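Local coordinates for prophage MuSo2, 43 kDa tail protein (Shewanella oneidensis, PDB 3CDD), which probably serves as a structural component of the baseplate of a Mu-like phage tail, at residues 190-195 against 285-290; 321-326 against 332-337. One frame throughout, in Å; residues are numbered along the deposited sequence.

Contact 1: 190-195 against 285-290; sequences VSLILG and YTVTGW
Leu192 reaches over to Tyr285 and Val287 with the two methyls at the end of its side chain. CD1 lies 4.1 Å from Tyr285 CB and equally 4.1 Å from Tyr285 CG, so it rests where the ring joins the chain. It approaches the ring obliquely. CD2 takes the other partner and lies 3.5 Å from Val287 CG1, a close methyl-to-methyl contact. The Leu192 and Val287 side chains cross at about a right angle. The chi1 of Leu192, -69°, puts CG anti to its carbonyl carbon, and the two methyls then meet Tyr285 and Val287. Tyr285 and Val287 are two apart on strand 281-288, so both side chains lie on the same face of it, and the fork of Leu192 spans them.

No hydrogen bond joins the two segments. The nearest CA atoms, those of Leu192 and Tyr285, are 7.9 Å apart, too far for strand pairing. The backbone of Leu192 bonds instead to Pro306 and Ile308 of strand 304-309. Tyr285 turns its hydroxyl to Asp309, which gives the polar end of this buried ring a hydrogen-bond partner. Val287 also packs on Trp299, and Tyr285 on Tyr84 of the second subunit.

The contact is plain apolar packing. Leu192, on a short strand parallel to 304-309, packs across to strand 281-288, with which it is not paired. This is the packing expected where a curled sheet closes on itself, consistent with the barrel folds of phage baseplate proteins, to which the fourth domain of GpP belongs.

Contact 2: 321-326 against 332-337; sequences ASILFS and RLAVIS
Phe325 overlaps Ala334 across the hairpin, with its ring atom CD2 4.3 Å from Ala334 CB. The methyl meets the ring obliquely. Ile323, on the same strand as Phe325, lays CG2 over the centre of one ring face, 3.6 Å above the plane. That methyl also touches Ala334 CB, so the small alanine sits against both larger neighbours. Ile336 points to this same buried face. Trp290 meets the Phe325 ring as well, with the planes at about 50°.

Ser322, Leu324, Ser326, Leu333, Val335 and Ser337 point to the other face. Ser326 OG is held between its own N and carbonyl carbon (chi1 69°), and lies 3.7 Å from Leu333 CB. A water lies 2.6 Å from Ser326 OG and donates a hydrogen bond to Leu324 O.

The backbones run antiparallel. Leu324 with Val335 and Ser326 with Leu333 each form two mutual bonds; the straightest is Ser326 N to Leu333 O, 3.0 Å at 174°. At the far end Ala321 and Ser322 both face Ser337, a classic beta bulge. There Ala321 N gives a 2.9 Å bond to Ser337 O, and the bond from Ser322 N is weak.

Backbone hydrogen bonds thus fix the register. The buried face of Ile323, Phe325, Ala334 and Ile336 suits packing in the interior, while the more exposed face with the serines can meet water.

In the fold
Contact 1 comes first along the chain and closes before contact 2 opens. Their centres are about 10 Å apart, on the same side of the chain's centre. Strand 281-288 of contact 1 lies antiparallel beside strand 331-339 of contact 2. Two probable hydrogen bonds stitch them, from Ile336 N to Tyr285 O and from Val287 N to Ala334 O. Strand 331-339 pairs in turn with 317-328, which runs beside both 304-309 and 21-27. Strand 304-309 leads back to 192-193. The two contacts are therefore linked through neighbouring strands, and strand 317-328 ties the fourth domain of GpP to strand 21-27 of the N-terminal domain.

Contact 1: 190-195 against 285-290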
# COMPACT_ATOMS: atom_id res chain seq x y z
N VAL A 190 -2.10 -2.23 -38.77
CA VAL A 190 -3.11 -3.19 -38.37
C VAL A 190 -4.20 -2.47 -37.58
O VAL A 190 -3.95 -1.44 -36.95
CB VAL A 190 -2.45 -4.33 -37.51
CG1 VAL A 190 -1.90 -3.76 -36.19
CG2 VAL A 190 -3.41 -5.50 -37.25
N SER A 191 -5.41 -3.02 -37.62
CA SER A 191 -6.50 -2.58 -36.75
C SER A 191 -6.79 -3.64 -35.69
O SER A 191 -6.55 -4.83 -35.92
CB SER A 191 -7.77 -2.33 -37.56
OG SER A 191 -7.56 -1.28 -38.47
N LEU A 192 -7.28 -3.20 -34.54
CA LEU A 192 -7.82 -4.09 -33.55
C LEU A 192 -9.34 -4.11 -33.70
O LEU A 192 -10.03 -3.15 -33.32
CB LEU A 192 -7.41 -3.63 -32.14
CG LEU A 192 -5.92 -3.74 -31.76
CD1 LEU A 192 -5.58 -2.78 -30.59
CD2 LEU A 192 -5.57 -5.18 -31.35
N ILE A 193 -9.85 -5.20 -34.26
CA ILE A 193 -11.26 -5.31 -34.64
C ILE A 193 -11.95 -6.41 -33.82
O ILE A 193 -11.61 -7.60 -33.94
CB ILE A 193 -11.41 -5.61 -36.18
CG1 ILE A 193 -10.63 -4.59 -37.00
CG2 ILE A 193 -12.90 -5.61 -36.59
CD1 ILE A 193 -10.23 -5.07 -38.41
N LEU A 194 -12.87 -5.98 -32.96
CA LEU A 194 -13.79 -6.87 -32.25
C LEU A 194 -14.42 -7.90 -33.20
O LEU A 194 -15.12 -7.53 -34.16
CB LEU A 194 -14.88 -6.05 -31.55
CG LEU A 194 -16.00 -6.75 -30.79
CD1 LEU A 194 -15.43 -7.68 -29.76
CD2 LEU A 194 -16.86 -5.71 -30.11
N GLY A 195 -14.16 -9.17 -32.93
CA GLY A 195 -14.62 -10.27 -33.78
C GLY A 195 -13.62 -10.76 -34.82
O GLY A 195 -13.88 -11.74 -35.54
N TYR A 285 -6.14 -4.56 -24.95
CA TYR A 285 -6.50 -5.59 -25.90
C TYR A 285 -5.50 -6.73 -25.87
O TYR A 285 -4.32 -6.52 -26.08
CB TYR A 285 -6.60 -4.98 -27.33
CG TYR A 285 -7.84 -4.08 -27.45
CD1 TYR A 285 -7.80 -2.74 -27.05
CD2 TYR A 285 -9.04 -4.60 -27.87
CE1 TYR A 285 -8.97 -1.93 -27.11
CE2 TYR A 285 -10.19 -3.81 -27.96
CZ TYR A 285 -10.15 -2.48 -27.57
OH TYR A 285 -11.30 -1.74 -27.64
N THR A 286 -6.01 -7.93 -25.66
CA THR A 286 -5.20 -9.14 -25.65
C THR A 286 -5.31 -9.76 -27.04
O THR A 286 -6.41 -10.09 -27.50
CB THR A 286 -5.72 -10.11 -24.61
OG1 THR A 286 -5.70 -9.50 -23.30
CG2 THR A 286 -4.93 -11.41 -24.63
N VAL A 287 -4.15 -9.92 -27.70
CA VAL A 287 -4.06 -10.59 -28.99
C VAL A 287 -3.14 -11.82 -28.89
O VAL A 287 -2.33 -11.94 -27.94
CB VAL A 287 -3.58 -9.60 -30.12
CG1 VAL A 287 -4.56 -8.39 -30.23
CG2 VAL A 287 -2.17 -9.09 -29.85
N THR A 288 -3.28 -12.72 -29.86
CA THR A 288 -2.45 -13.90 -29.97
C THR A 288 -1.14 -13.55 -30.70
O THR A 288 -1.17 -12.90 -31.75
CB THR A 288 -3.21 -15.06 -30.70
OG1 THR A 288 -4.21 -15.59 -29.83
CG2 THR A 288 -2.26 -16.21 -31.09
N GLY A 289 -0.00 -13.99 -30.16
CA GLY A 289 1.29 -13.74 -30.80
C GLY A 289 1.88 -12.39 -30.42
O GLY A 289 1.18 -11.47 -30.11
N TRP A 290 3.20 -12.30 -30.44
CA TRP A 290 3.91 -11.05 -30.20
C TRP A 290 4.08 -10.26 -31.51
O TRP A 290 4.44 -9.07 -31.51
CB TRP A 290 5.30 -11.41 -29.68
CG TRP A 290 5.32 -11.97 -28.31
CD1 TRP A 290 4.25 -12.43 -27.56
CD2 TRP A 290 6.48 -12.09 -27.48
NE1 TRP A 290 4.71 -12.86 -26.30
CE2 TRP A 290 6.06 -12.65 -26.24
CE3 TRP A 290 7.83 -11.75 -27.65
CZ2 TRP A 290 6.96 -12.90 -25.20
CZ3 TRP A 290 8.72 -12.00 -26.62
CH2 TRP A 290 8.28 -12.55 -25.41

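Contact 2: 321-326 against 332-337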
# COMPACT_ATOMS: atom_id res chain seq x y z
N ALA A 321 0.33 2.77 -26.12
CA ALA A 321 1.13 3.33 -25.03
C ALA A 321 1.99 2.28 -24.32
O ALA A 321 3.07 2.58 -23.80
CB ALA A 321 0.23 4.05 -24.03
N SER A 322 1.52 1.04 -24.27
CA SER A 322 2.25 0.02 -23.57
C SER A 322 1.95 -1.34 -24.15
O SER A 322 0.86 -1.54 -24.66
CB SER A 322 1.82 0.04 -22.11
OG SER A 322 2.71 -0.72 -21.36
N ILE A 323 2.88 -2.27 -24.01
CA ILE A 323 2.64 -3.63 -24.43
C ILE A 323 3.16 -4.56 -23.37
O ILE A 323 4.31 -4.41 -22.94
CB ILE A 323 3.36 -3.96 -25.79
CG1 ILE A 323 2.86 -3.05 -26.90
CG2 ILE A 323 3.07 -5.37 -26.22
CD1 ILE A 323 3.85 -2.99 -28.09
N LEU A 324 2.34 -5.53 -22.94
CA LEU A 324 2.90 -6.67 -22.20
C LEU A 324 3.00 -7.91 -23.12
O LEU A 324 1.98 -8.44 -23.58
CB LEU A 324 2.11 -6.97 -20.92
CG LEU A 324 2.47 -8.28 -20.18
CD1 LEU A 324 3.91 -8.30 -19.67
CD2 LEU A 324 1.45 -8.44 -18.99
N PHE A 325 4.23 -8.32 -23.41
CA PHE A 325 4.48 -9.51 -24.17
C PHE A 325 4.61 -10.66 -23.17
O PHE A 325 5.50 -10.64 -22.32
CB PHE A 325 5.80 -9.42 -24.92
CG PHE A 325 5.84 -8.40 -26.02
CD1 PHE A 325 6.52 -7.20 -25.83
CD2 PHE A 325 5.28 -8.67 -27.27
CE1 PHE A 325 6.59 -6.23 -26.87
CE2 PHE A 325 5.36 -7.73 -28.34
CZ PHE A 325 6.02 -6.51 -28.13
N SER A 326 3.76 -11.67 -23.28
CA SER A 326 3.86 -12.77 -22.33
C SER A 326 3.85 -14.14 -23.01
O SER A 326 3.31 -14.29 -24.10
CB SER A 326 2.73 -12.68 -21.30
OG SER A 326 1.48 -12.96 -21.93
N ARG A 332 1.70 -17.69 -26.52
CA ARG A 332 2.19 -16.33 -26.61
C ARG A 332 1.05 -15.35 -26.76
O ARG A 332 0.16 -15.56 -27.60
CB ARG A 332 3.06 -16.16 -27.83
CG ARG A 332 4.49 -16.35 -27.56
CD ARG A 332 5.11 -16.95 -28.77
NE ARG A 332 6.18 -17.86 -28.39
CZ ARG A 332 7.18 -18.20 -29.18
NH1 ARG A 332 7.27 -17.67 -30.40
NH2 ARG A 332 8.09 -19.04 -28.73
N LEU A 333 1.09 -14.28 -25.98
CA LEU A 333 0.06 -13.27 -26.01
C LEU A 333 0.72 -11.90 -25.97
O LEU A 333 1.85 -11.77 -25.54
CB LEU A 333 -0.85 -13.42 -24.79
CG LEU A 333 -1.74 -14.65 -24.64
CD1 LEU A 333 -2.47 -14.53 -23.30
CD2 LEU A 333 -2.72 -14.70 -25.77
N ALA A 334 0.02 -10.89 -26.45
CA ALA A 334 0.46 -9.51 -26.27
C ALA A 334 -0.72 -8.73 -25.76
O ALA A 334 -1.84 -8.83 -26.28
CB ALA A 334 1.02 -8.90 -27.58
N VAL A 335 -0.49 -7.97 -24.71
CA VAL A 335 -1.53 -7.11 -24.23
C VAL A 335 -1.19 -5.67 -24.61
O VAL A 335 -0.21 -5.13 -24.16
CB VAL A 335 -1.71 -7.23 -22.71
CG1 VAL A 335 -2.86 -6.35 -22.28
CG2 VAL A 335 -1.96 -8.70 -22.31
N ILE A 336 -2.05 -5.08 -25.44
CA ILE A 336 -1.81 -3.76 -26.00
C ILE A 336 -2.71 -2.76 -25.26
O ILE A 336 -3.92 -2.88 -25.31
CB ILE A 336 -2.10 -3.78 -27.50
CG1 ILE A 336 -1.22 -4.84 -28.19
CG2 ILE A 336 -1.91 -2.42 -28.17
CD1 ILE A 336 -2.07 -5.64 -29.13
N SER A 337 -2.07 -1.84 -24.52
CA SER A 337 -2.74 -0.74 -23.84
C SER A 337 -2.80 0.48 -24.78
O SER A 337 -1.75 0.97 -25.21
CB SER A 337 -1.92 -0.37 -22.61
OG SER A 337 -2.53 0.64 -21.83
O HOH W 1 0.68 -10.55 -22.48